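Local coordinates for protein nitrite reductase (PDB 2DV6) that probably reduces nitrite to nitric oxide at protein-bound copper, taking its electron from a c-type cytochrome, at residues T30-I35 and I49-N54; D78-V81 and A86-A89; A233-T238 and T244-K249; D314-K317 and E321-E324. All coordinates share one frame; numbering follows the deposited sequence.

Interaction 1: residues T30-I35 and I49-N54; sequences TLRTGI and IDHKIN
The terminal methyl of I49 reaches down onto strand 27-36, with CD1 lying 3.6 Å from the carbonyl O of T30 and 4.2 Å from CD2 of L31. It gets there because CG1 sits in the crowded position between backbone N and carbonyl carbon (chi1 68°) while the outer bond is extended. The whole branch is thus stretched toward the strand. L31 turns its isobutyl group beside its own backbone N (chi1 -59°), and the two aliphatic chains cross at about a right angle, meeting lightly through one methyl each. T30 sends its hydroxyl to another partner, N68 of strand 64-70.

The second touch is between polar groups. R32 stands up from the strand on an extended chain from CG to NE, and the edge of its guanidinium comes up to the H51 imidazole, with NH2 3.4 Å from ND1. ND1 lies in the guanidinium plane, but the two planes are 72° apart, so the groups do not stack.

H51 is the third residue of a type II beta turn; its CB points away from the strand, but setting CG beside the backbone N brings the ring end closer. The turn is closed by K52 N bonding to I49 O at 2.9 Å. It lies in the loop that leaves strand 39-45 for strand 57-60, passing from one sheet to the other. Such a loop folded against a strand of the first sheet suits the beta sandwich of a cupredoxin domain, whose copper lies about 11 Å from the L31 side chain.

Interaction 2: residues D78-V81 and A86-A89; sequences DVVV and ARSA
R87 runs alongside V80 and reaches D78 with its tip. Its CB sits 3.2 Å from the carbonyl O of V79. The chain then bends at chi3 (82°): NE and CZ lie near the CG2 methyl of V80, which rests 3.4 Å above one face of the guanidinium, offset toward its rim, and NH2 is 3.9 Å from V80 CG2. NH1 meets D78 OD1 at 3.0 Å in a salt bridge. As a hydrogen bond it is weak, its N-H...O angle being 122°; the carboxylate and guanidinium planes are turned 65° apart. D78 OD1 is also bonded to S115.

The segments form an antiparallel beta hairpin at a sheet edge, V80 and R87 being a non-hydrogen-bonded pair. S88 N bonds V79 O (3.0 Å), and V81 N bonds A86 O (2.7 Å). The S88 hydroxyl accepts from V79 N at 3.1 Å and donates to A89 O at 2.8 Å. With an alanine in place of S88, the buried V79 N-H would probably lose its acceptor and A89 O this donor.

L216 of a third subunit packs on R87. With D78 next to the copper ligand H77, the salt bridge sets opposite charges near the metal site, which probably offsets part of the carboxylate's negative field there.

Interaction 3: residues A233-T238 and T244-K249; sequences AAFTQT and TVVTFK
V246 holds CG2 anti to its backbone N, with CG1 between N and the carbonyl carbon (chi1 65°), which splits its two methyls between two neighbours. CG2 takes F235 CB at 3.5 Å, and CG1 takes the CG2 methyl of T236 at 3.6 Å. F235 has its ring swung beside its own backbone N (chi1 -62°), and beyond CB it leads away from the strand. Its base therefore does the touching, and the two side chains cross at about a right angle.

T236 turns its methyl to the strand and its hydroxyl the other way, to A232 O and V221 N. The same methyl lies tight against T244 CG2, at 3.5 Å. T244 is modelled with an eclipsed first torsion, so the exact placing of its branches is doubtful.

T238 OG1 bends back to donate to T236 O at 2.7 Å, coming from well above the carbonyl plane. A water bridges the two backbones by donating to F235 O and to V245 O, 2.7 Å from each.

On strand 243-249, V246 to F248 also pair antiparallel with a strand of a fourth subunit, whose M440 packs on F235. The 233-238 loop follows strand 222-223 in the multicopper oxidase range, its T238 side chain about 6 Å from that of the copper ligand H219. Mainly aliphatic carbons and that one water, rather than direct hydrogen bonds, join loop and strand.

Interaction 4: residues D314-K317 and E321-E324; sequences DYEK and EKPE
Two salt bridges tie helix 315-319 to the chain that follows it. K317, extended beyond CG, brings NZ to 2.7 Å from E324 OE2, approaching from above the carboxylate plane. K322, likewise extended, puts NZ 2.7 Å from E316 OE1 on the syn lone pair; E316 bends at chi2 (-81°) to meet it. Both sites have further partners: K317 NZ also bonds T301 O and V302 O, and E316 OE1 bonds N320.

Capping bonds finish both helix ends. D314 is the N-cap, its OD1 accepting from K317 N at 3.0 Å. At the other end K322 N gives K317 O a bond of 2.8 Å, part of a Schellman motif whose C-prime residue, E321, has positive phi.

Apolar contact comes from K317's stem, which crosses K322 at about a right angle, CB lying 4.1 Å from CB. A methionine in place of K317 would probably leave E324 OE2 without its charged mate and the T301 and V302 carbonyls without this donor.

E321 turns outward to a salt bridge with R420 of a fourth subunit. Along the chain the short helix comes between strands 309-310 and 325-328; D314 pairs by backbone with Y300, just beyond strand 290-299, and E324 with I299, its last residue.

The four contacts follow one another along the chain without overlap. Interactions 1 and 2 share the N-terminal copper domain, their centres 15 Å apart, the first on the four-strand sheet containing 27-36 and the second on the hairpin at the edge of the facing sheet. Interaction 3 lies about 52 Å from interaction 1 between centres, on the opposite side of the chain's centre, at the edge strand 243-249 of a further sheet. Interaction 4, 30 Å from interaction 3 between centres, follows strand 309-310. Every contact has neighbours in other subunits: Y315 packs on N68 of a fourth subunit, and T30 meets Y315 of a third, so residues of these local contacts probably contribute to the interfaces of the six-chain assembly.

Interaction 1: residues T30-I35 and I49-N54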
loop_
_atom_site.group_PDB
_atom_site.type_symbol
_atom_site.label_atom_id
_atom_site.label_comp_id
_atom_site.label_asym_id
_atom_site.label_seq_id
_atom_site.Cartn_x
_atom_site.Cartn_y
_atom_site.Cartn_z
ATOM N N THR A 30 13.428 20.679 -11.380
ATOM C CA THR A 30 12.094 20.105 -11.183
ATOM C C THR A 30 11.604 20.328 -9.752
ATOM O O THR A 30 12.348 20.089 -8.823
ATOM C CB THR A 30 12.063 18.594 -11.584
ATOM O OG1 THR A 30 12.439 18.500 -12.957
ATOM C CG2 THR A 30 10.663 17.985 -11.383
ATOM N N LEU A 31 10.372 20.832 -9.621
ATOM C CA LEU A 31 9.722 21.123 -8.356
ATOM C C LEU A 31 8.421 20.341 -8.321
ATOM O O LEU A 31 7.614 20.390 -9.260
ATOM C CB LEU A 31 9.396 22.642 -8.235
ATOM C CG LEU A 31 10.579 23.627 -8.320
ATOM C CD1 LEU A 31 10.168 25.141 -8.294
ATOM C CD2 LEU A 31 11.578 23.351 -7.227
ATOM N N ARG A 32 8.206 19.612 -7.244
ATOM C CA ARG A 32 6.910 19.023 -7.012
ATOM C C ARG A 32 6.289 19.760 -5.834
ATOM O O ARG A 32 6.998 20.265 -4.989
ATOM C CB ARG A 32 7.005 17.513 -6.748
ATOM C CG ARG A 32 7.755 17.102 -5.486
ATOM C CD ARG A 32 7.805 15.549 -5.333
ATOM N NE ARG A 32 8.867 15.158 -4.400
ATOM C CZ ARG A 32 8.685 14.883 -3.106
ATOM N NH1 ARG A 32 7.468 14.926 -2.563
ATOM N NH2 ARG A 32 9.738 14.559 -2.348
ATOM N N THR A 33 4.975 19.880 -5.817
ATOM C CA THR A 33 4.323 20.568 -4.706
ATOM C C THR A 33 3.987 19.521 -3.620
ATOM O O THR A 33 3.773 18.346 -3.922
ATOM C CB THR A 33 3.055 21.330 -5.176
ATOM O OG1 THR A 33 2.037 20.387 -5.536
ATOM C CG2 THR A 33 3.350 22.259 -6.389
ATOM N N GLY A 34 3.963 19.939 -2.368
ATOM C CA GLY A 34 3.569 19.042 -1.302
ATOM C C GLY A 34 3.500 19.696 0.061
ATOM O O GLY A 34 3.615 20.908 0.189
ATOM N N ILE A 35 3.239 18.881 1.072
ATOM C CA ILE A 35 3.227 19.307 2.451
ATOM C C ILE A 35 4.486 18.739 3.051
ATOM O O ILE A 35 4.703 17.517 3.033
ATOM C CB ILE A 35 2.031 18.749 3.241
ATOM C CG1 ILE A 35 0.683 19.009 2.527
ATOM C CG2 ILE A 35 2.044 19.291 4.666
ATOM C CD1 ILE A 35 0.330 20.479 2.240
ATOM N N ILE A 49 19.132 19.966 -5.817
ATOM C CA ILE A 49 17.976 20.366 -4.980
ATOM C C ILE A 49 17.122 19.193 -4.468
ATOM O O ILE A 49 16.026 19.373 -3.916
ATOM C CB ILE A 49 17.104 21.418 -5.720
ATOM C CG1 ILE A 49 16.397 20.793 -6.939
ATOM C CG2 ILE A 49 17.987 22.666 -6.091
ATOM C CD1 ILE A 49 15.403 21.689 -7.666
ATOM N N ASP A 50 17.636 17.984 -4.640
ATOM C CA ASP A 50 16.842 16.788 -4.379
ATOM C C ASP A 50 16.281 16.697 -2.951
ATOM O O ASP A 50 17.049 16.677 -1.982
ATOM C CB ASP A 50 17.664 15.545 -4.709
ATOM C CG ASP A 50 16.803 14.293 -4.821
ATOM O OD1 ASP A 50 17.344 13.211 -4.507
ATOM O OD2 ASP A 50 15.606 14.390 -5.215
ATOM N N HIS A 51 14.951 16.646 -2.836
ATOM C CA HIS A 51 14.242 16.601 -1.539
ATOM C C HIS A 51 14.376 17.846 -0.663
ATOM O O HIS A 51 14.015 17.823 0.535
ATOM C CB HIS A 51 14.593 15.335 -0.710
ATOM C CG HIS A 51 14.033 14.080 -1.291
ATOM N ND1 HIS A 51 12.737 13.667 -1.052
ATOM C CD2 HIS A 51 14.564 13.183 -2.159
ATOM C CE1 HIS A 51 12.499 12.559 -1.736
ATOM N NE2 HIS A 51 13.592 12.241 -2.407
ATOM N N LYS A 52 14.876 18.932 -1.237
ATOM C CA LYS A 52 14.990 20.164 -0.487
ATOM C C LYS A 52 13.675 20.963 -0.555
ATOM O O LYS A 52 13.065 21.069 -1.616
ATOM C CB LYS A 52 16.195 20.977 -0.977
ATOM C CG LYS A 52 17.537 20.274 -0.749
ATOM C CD LYS A 52 18.649 21.282 -0.864
ATOM C CE LYS A 52 19.986 20.635 -0.611
ATOM N NZ LYS A 52 20.938 21.156 -1.636
ATOM N N ILE A 53 13.229 21.470 0.595
ATOM C CA ILE A 53 11.989 22.273 0.705
ATOM C C ILE A 53 12.293 23.668 0.166
ATOM O O ILE A 53 13.311 24.255 0.531
ATOM C CB ILE A 53 11.507 22.403 2.184
ATOM C CG1 ILE A 53 11.174 21.042 2.834
ATOM C CG2 ILE A 53 10.329 23.388 2.336
ATOM C CD1 ILE A 53 10.754 19.922 1.949
ATOM N N ASN A 54 11.446 24.171 -0.731
ATOM C CA ASN A 54 11.606 25.514 -1.309
ATOM C C ASN A 54 13.054 25.818 -1.721
ATOM O O ASN A 54 13.635 26.796 -1.243
ATOM C CB ASN A 54 11.094 26.578 -0.317
ATOM C CG ASN A 54 9.584 26.482 -0.079
ATOM O OD1 ASN A 54 9.099 26.729 1.040
ATOM N ND2 ASN A 54 8.830 26.124 -1.131
#

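Interaction 2: residues D78-V81 and A86-A89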
loop_
_atom_site.group_PDB
_atom_site.type_symbol
_atom_site.label_atom_id
_atom_site.label_comp_id
_atom_site.label_asym_id
_atom_site.label_seq_id
_atom_site.Cartn_x
_atom_site.Cartn_y
_atom_site.Cartn_z
ATOM N N ASP A 78 0.680 27.294 -9.251
ATOM C CA ASP A 78 1.611 27.658 -10.308
ATOM C C ASP A 78 2.966 27.997 -9.683
ATOM O O ASP A 78 3.171 27.747 -8.479
ATOM C CB ASP A 78 1.072 28.775 -11.241
ATOM C CG ASP A 78 0.794 30.105 -10.527
ATOM O OD1 ASP A 78 0.163 30.998 -11.181
ATOM O OD2 ASP A 78 1.218 30.299 -9.355
ATOM N N VAL A 79 3.879 28.519 -10.509
ATOM C CA VAL A 79 5.107 29.146 -10.070
ATOM C C VAL A 79 5.199 30.461 -10.836
ATOM O O VAL A 79 5.066 30.478 -12.060
ATOM C CB VAL A 79 6.383 28.388 -10.498
ATOM C CG1 VAL A 79 7.613 29.018 -9.818
ATOM C CG2 VAL A 79 6.310 26.956 -10.174
ATOM N N VAL A 80 5.449 31.549 -10.116
ATOM C CA VAL A 80 5.659 32.847 -10.730
ATOM C C VAL A 80 7.056 33.298 -10.357
ATOM O O VAL A 80 7.449 33.181 -9.202
ATOM C CB VAL A 80 4.580 33.876 -10.265
ATOM C CG1 VAL A 80 4.838 35.295 -10.850
ATOM C CG2 VAL A 80 3.198 33.387 -10.633
ATOM N N VAL A 81 7.829 33.771 -11.337
ATOM C CA VAL A 81 9.156 34.297 -11.006
ATOM C C VAL A 81 9.091 35.809 -10.931
ATOM O O VAL A 81 8.830 36.507 -11.928
ATOM C CB VAL A 81 10.309 33.794 -11.895
ATOM C CG1 VAL A 81 11.662 34.414 -11.405
ATOM C CG2 VAL A 81 10.366 32.290 -11.847
ATOM N N ALA A 86 8.039 35.507 -15.655
ATOM C CA ALA A 86 7.967 34.195 -16.241
ATOM C C ALA A 86 7.121 33.403 -15.244
ATOM O O ALA A 86 7.226 33.586 -14.013
ATOM C CB ALA A 86 9.354 33.615 -16.351
ATOM N N ARG A 87 6.267 32.538 -15.767
ATOM C CA ARG A 87 5.437 31.711 -14.905
ATOM C C ARG A 87 5.007 30.445 -15.631
ATOM O O ARG A 87 5.025 30.377 -16.858
ATOM C CB ARG A 87 4.215 32.491 -14.420
ATOM C CG ARG A 87 3.201 32.910 -15.539
ATOM C CD ARG A 87 1.807 33.029 -14.908
ATOM N NE ARG A 87 1.660 34.298 -14.258
ATOM C CZ ARG A 87 0.950 34.582 -13.161
ATOM N NH1 ARG A 87 0.266 33.688 -12.446
ATOM N NH2 ARG A 87 0.963 35.831 -12.769
ATOM N N SER A 88 4.634 29.449 -14.843
ATOM C CA SER A 88 4.047 28.224 -15.352
ATOM C C SER A 88 2.567 28.473 -15.560
ATOM O O SER A 88 1.994 29.464 -15.067
ATOM C CB SER A 88 4.226 27.099 -14.342
ATOM O OG SER A 88 3.325 27.266 -13.251
ATOM N N ALA A 89 1.942 27.561 -16.290
ATOM C CA ALA A 89 0.518 27.485 -16.314
ATOM C C ALA A 89 0.070 26.962 -14.926
ATOM O O ALA A 89 0.868 26.371 -14.167
ATOM C CB ALA A 89 0.064 26.539 -17.450
#

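Interaction 3: residues A233-T238 and T244-K249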
loop_
_atom_site.group_PDB
_atom_site.type_symbol
_atom_site.label_atom_id
_atom_site.label_comp_id
_atom_site.label_asym_id
_atom_site.label_seq_id
_atom_site.Cartn_x
_atom_site.Cartn_y
_atom_site.Cartn_z
ATOM N N ALA A 233 32.701 -12.664 -33.192
ATOM C CA ALA A 233 32.444 -12.927 -31.788
ATOM C C ALA A 233 32.718 -14.375 -31.395
ATOM O O ALA A 233 33.089 -14.651 -30.241
ATOM C CB ALA A 233 31.002 -12.551 -31.432
ATOM N N ALA A 234 32.508 -15.305 -32.319
ATOM C CA ALA A 234 32.851 -16.713 -32.048
ATOM C C ALA A 234 34.365 -16.915 -31.813
ATOM O O ALA A 234 34.763 -17.896 -31.235
ATOM C CB ALA A 234 32.362 -17.603 -33.161
ATOM N N PHE A 235 35.197 -15.964 -32.220
ATOM C CA PHE A 235 36.661 -16.104 -32.125
ATOM C C PHE A 235 37.225 -15.181 -31.048
ATOM O O PHE A 235 38.442 -15.169 -30.801
ATOM C CB PHE A 235 37.285 -15.713 -33.450
ATOM C CG PHE A 235 36.870 -16.591 -34.610
ATOM C CD1 PHE A 235 35.715 -16.316 -35.350
ATOM C CD2 PHE A 235 37.653 -17.707 -34.981
ATOM C CE1 PHE A 235 35.331 -17.142 -36.428
ATOM C CE2 PHE A 235 37.288 -18.512 -36.081
ATOM C CZ PHE A 235 36.123 -18.231 -36.799
ATOM N N THR A 236 36.361 -14.362 -30.436
ATOM C CA THR A 236 36.877 -13.307 -29.554
ATOM C C THR A 236 36.339 -13.287 -28.134
ATOM O O THR A 236 36.485 -12.267 -27.470
ATOM C CB THR A 236 36.736 -11.880 -30.184
ATOM O OG1 THR A 236 35.380 -11.641 -30.559
ATOM C CG2 THR A 236 37.637 -11.709 -31.432
ATOM N N GLN A 237 35.729 -14.376 -27.649
ATOM C CA GLN A 237 35.320 -14.443 -26.231
ATOM C C GLN A 237 36.590 -14.473 -25.400
ATOM O O GLN A 237 37.297 -15.471 -25.429
ATOM C CB GLN A 237 34.455 -15.682 -25.948
ATOM C CG GLN A 237 33.133 -15.734 -26.779
ATOM C CD GLN A 237 32.255 -14.477 -26.548
ATOM O OE1 GLN A 237 31.787 -13.817 -27.513
ATOM N NE2 GLN A 237 32.075 -14.117 -25.287
ATOM N N THR A 238 36.900 -13.378 -24.697
ATOM C CA THR A 238 38.229 -13.184 -24.085
ATOM C C THR A 238 38.130 -13.060 -22.569
ATOM O O THR A 238 37.429 -12.176 -22.061
ATOM C CB THR A 238 38.916 -11.932 -24.698
ATOM O OG1 THR A 238 38.793 -11.986 -26.123
ATOM C CG2 THR A 238 40.374 -11.853 -24.361
ATOM N N THR A 244 42.908 -12.623 -27.505
ATOM C CA THR A 244 42.271 -13.435 -28.465
ATOM C C THR A 244 42.696 -12.741 -29.764
ATOM O O THR A 244 42.861 -11.518 -29.796
ATOM C CB THR A 244 40.767 -13.363 -28.108
ATOM O OG1 THR A 244 40.206 -14.670 -27.807
ATOM C CG2 THR A 244 39.976 -12.499 -29.004
ATOM N N VAL A 245 42.962 -13.509 -30.805
ATOM C CA VAL A 245 43.281 -12.911 -32.088
ATOM C C VAL A 245 42.508 -13.561 -33.202
ATOM O O VAL A 245 42.242 -14.765 -33.184
ATOM C CB VAL A 245 44.856 -12.653 -32.351
ATOM C CG1 VAL A 245 45.754 -13.171 -31.239
ATOM C CG2 VAL A 245 45.324 -12.995 -33.780
ATOM N N VAL A 246 42.055 -12.722 -34.127
ATOM C CA VAL A 246 41.182 -13.186 -35.182
ATOM C C VAL A 246 41.555 -12.395 -36.431
ATOM O O VAL A 246 41.830 -11.204 -36.332
ATOM C CB VAL A 246 39.652 -13.023 -34.811
ATOM C CG1 VAL A 246 39.245 -11.533 -34.654
ATOM C CG2 VAL A 246 38.810 -13.633 -35.866
ATOM N N THR A 247 41.602 -13.062 -37.581
ATOM C CA THR A 247 41.849 -12.366 -38.842
ATOM C C THR A 247 40.592 -12.467 -39.678
ATOM O O THR A 247 39.980 -13.527 -39.728
ATOM C CB THR A 247 43.060 -13.013 -39.600
ATOM O OG1 THR A 247 44.223 -12.884 -38.787
ATOM C CG2 THR A 247 43.321 -12.347 -40.959
ATOM N N PHE A 248 40.195 -11.389 -40.335
ATOM C CA PHE A 248 39.003 -11.461 -41.168
ATOM C C PHE A 248 39.138 -10.554 -42.361
ATOM O O PHE A 248 39.829 -9.547 -42.291
ATOM C CB PHE A 248 37.690 -11.184 -40.371
ATOM C CG PHE A 248 37.578 -9.790 -39.798
ATOM C CD1 PHE A 248 37.085 -8.736 -40.574
ATOM C CD2 PHE A 248 37.924 -9.541 -38.485
ATOM C CE1 PHE A 248 36.969 -7.438 -40.042
ATOM C CE2 PHE A 248 37.801 -8.246 -37.937
ATOM C CZ PHE A 248 37.351 -7.198 -38.730
ATOM N N LYS A 249 38.512 -10.934 -43.464
ATOM C CA LYS A 249 38.459 -10.072 -44.648
ATOM C C LYS A 249 37.293 -9.072 -44.600
ATOM O O LYS A 249 36.176 -9.409 -44.159
ATOM C CB LYS A 249 38.388 -10.906 -45.943
ATOM C CG LYS A 249 39.718 -11.594 -46.301
ATOM C CD LYS A 249 39.731 -12.114 -47.748
ATOM C CE LYS A 249 40.298 -11.051 -48.765
ATOM N NZ LYS A 249 41.821 -11.135 -48.996
HETATM O O HOH W 1 40.515 -16.526 -31.994
#

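Interaction 4: residues D314-K317 and E321-E324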
loop_
_atom_site.group_PDB
_atom_site.type_symbol
_atom_site.label_atom_id
_atom_site.label_comp_id
_atom_site.label_asym_id
_atom_site.label_seq_id
_atom_site.Cartn_x
_atom_site.Cartn_y
_atom_site.Cartn_z
ATOM N N ASP A 314 19.738 -0.992 -13.888
ATOM C CA ASP A 314 18.475 -1.584 -13.484
ATOM C C ASP A 314 18.099 -2.523 -14.648
ATOM O O ASP A 314 17.777 -2.088 -15.760
ATOM C CB ASP A 314 17.444 -0.474 -13.267
ATOM C CG ASP A 314 16.082 -0.987 -12.841
ATOM O OD1 ASP A 314 15.638 -2.059 -13.335
ATOM O OD2 ASP A 314 15.432 -0.281 -12.029
ATOM N N TYR A 315 18.169 -3.819 -14.373
ATOM C CA TYR A 315 17.841 -4.842 -15.368
ATOM C C TYR A 315 16.395 -4.793 -15.884
ATOM O O TYR A 315 16.173 -4.951 -17.076
ATOM C CB TYR A 315 18.190 -6.232 -14.819
ATOM C CG TYR A 315 17.628 -7.355 -15.624
ATOM C CD1 TYR A 315 18.282 -7.840 -16.751
ATOM C CD2 TYR A 315 16.414 -7.940 -15.250
ATOM C CE1 TYR A 315 17.713 -8.909 -17.499
ATOM C CE2 TYR A 315 15.854 -8.958 -15.970
ATOM C CZ TYR A 315 16.507 -9.448 -17.076
ATOM O OH TYR A 315 15.881 -10.478 -17.744
ATOM N N GLU A 316 15.423 -4.573 -14.997
ATOM C CA GLU A 316 13.996 -4.476 -15.389
ATOM C C GLU A 316 13.822 -3.323 -16.404
ATOM O O GLU A 316 13.115 -3.453 -17.418
ATOM C CB GLU A 316 13.117 -4.253 -14.146
ATOM C CG GLU A 316 11.603 -4.183 -14.454
ATOM C CD GLU A 316 11.114 -2.812 -14.964
ATOM O OE1 GLU A 316 10.179 -2.822 -15.797
ATOM O OE2 GLU A 316 11.648 -1.735 -14.554
ATOM N N LYS A 317 14.496 -2.199 -16.156
ATOM C CA LYS A 317 14.388 -1.059 -17.079
ATOM C C LYS A 317 15.076 -1.376 -18.405
ATOM O O LYS A 317 14.533 -1.068 -19.459
ATOM C CB LYS A 317 14.969 0.222 -16.464
ATOM C CG LYS A 317 14.089 0.882 -15.381
ATOM C CD LYS A 317 14.866 2.109 -14.799
ATOM C CE LYS A 317 14.152 2.732 -13.552
ATOM N NZ LYS A 317 14.784 4.089 -13.263
ATOM N N GLU A 321 12.994 -1.745 -21.871
ATOM C CA GLU A 321 13.189 -0.567 -22.734
ATOM C C GLU A 321 12.672 0.734 -22.076
ATOM O O GLU A 321 11.911 1.484 -22.679
ATOM C CB GLU A 321 12.636 -0.806 -24.156
ATOM C CG GLU A 321 13.297 -2.041 -24.841
ATOM C CD GLU A 321 12.773 -2.337 -26.268
ATOM O OE1 GLU A 321 12.404 -1.389 -27.004
ATOM O OE2 GLU A 321 12.780 -3.531 -26.663
ATOM N N LYS A 322 13.132 0.978 -20.842
ATOM C CA LYS A 322 12.783 2.182 -20.077
ATOM C C LYS A 322 14.057 2.948 -19.678
ATOM O O LYS A 322 14.475 2.927 -18.504
ATOM C CB LYS A 322 11.960 1.820 -18.819
ATOM C CG LYS A 322 10.571 1.187 -19.076
ATOM C CD LYS A 322 10.135 0.388 -17.803
ATOM C CE LYS A 322 8.867 -0.390 -18.033
ATOM N NZ LYS A 322 8.342 -1.029 -16.768
ATOM N N PRO A 323 14.676 3.648 -20.653
ATOM C CA PRO A 323 15.982 4.247 -20.393
ATOM C C PRO A 323 15.872 5.472 -19.499
ATOM O O PRO A 323 14.820 6.112 -19.449
ATOM C CB PRO A 323 16.494 4.633 -21.792
ATOM C CG PRO A 323 15.348 4.597 -22.685
ATOM C CD PRO A 323 14.170 3.970 -21.999
ATOM N N GLU A 324 16.939 5.772 -18.773
ATOM C CA GLU A 324 16.997 6.986 -17.978
ATOM C C GLU A 324 17.881 8.035 -18.636
ATOM O O GLU A 324 17.619 9.226 -18.506
ATOM C CB GLU A 324 17.521 6.683 -16.568
ATOM C CG GLU A 324 16.535 5.852 -15.750
ATOM C CD GLU A 324 15.240 6.624 -15.409
ATOM O OE1 GLU A 324 15.216 7.868 -15.489
ATOM O OE2 GLU A 324 14.239 5.985 -15.074
#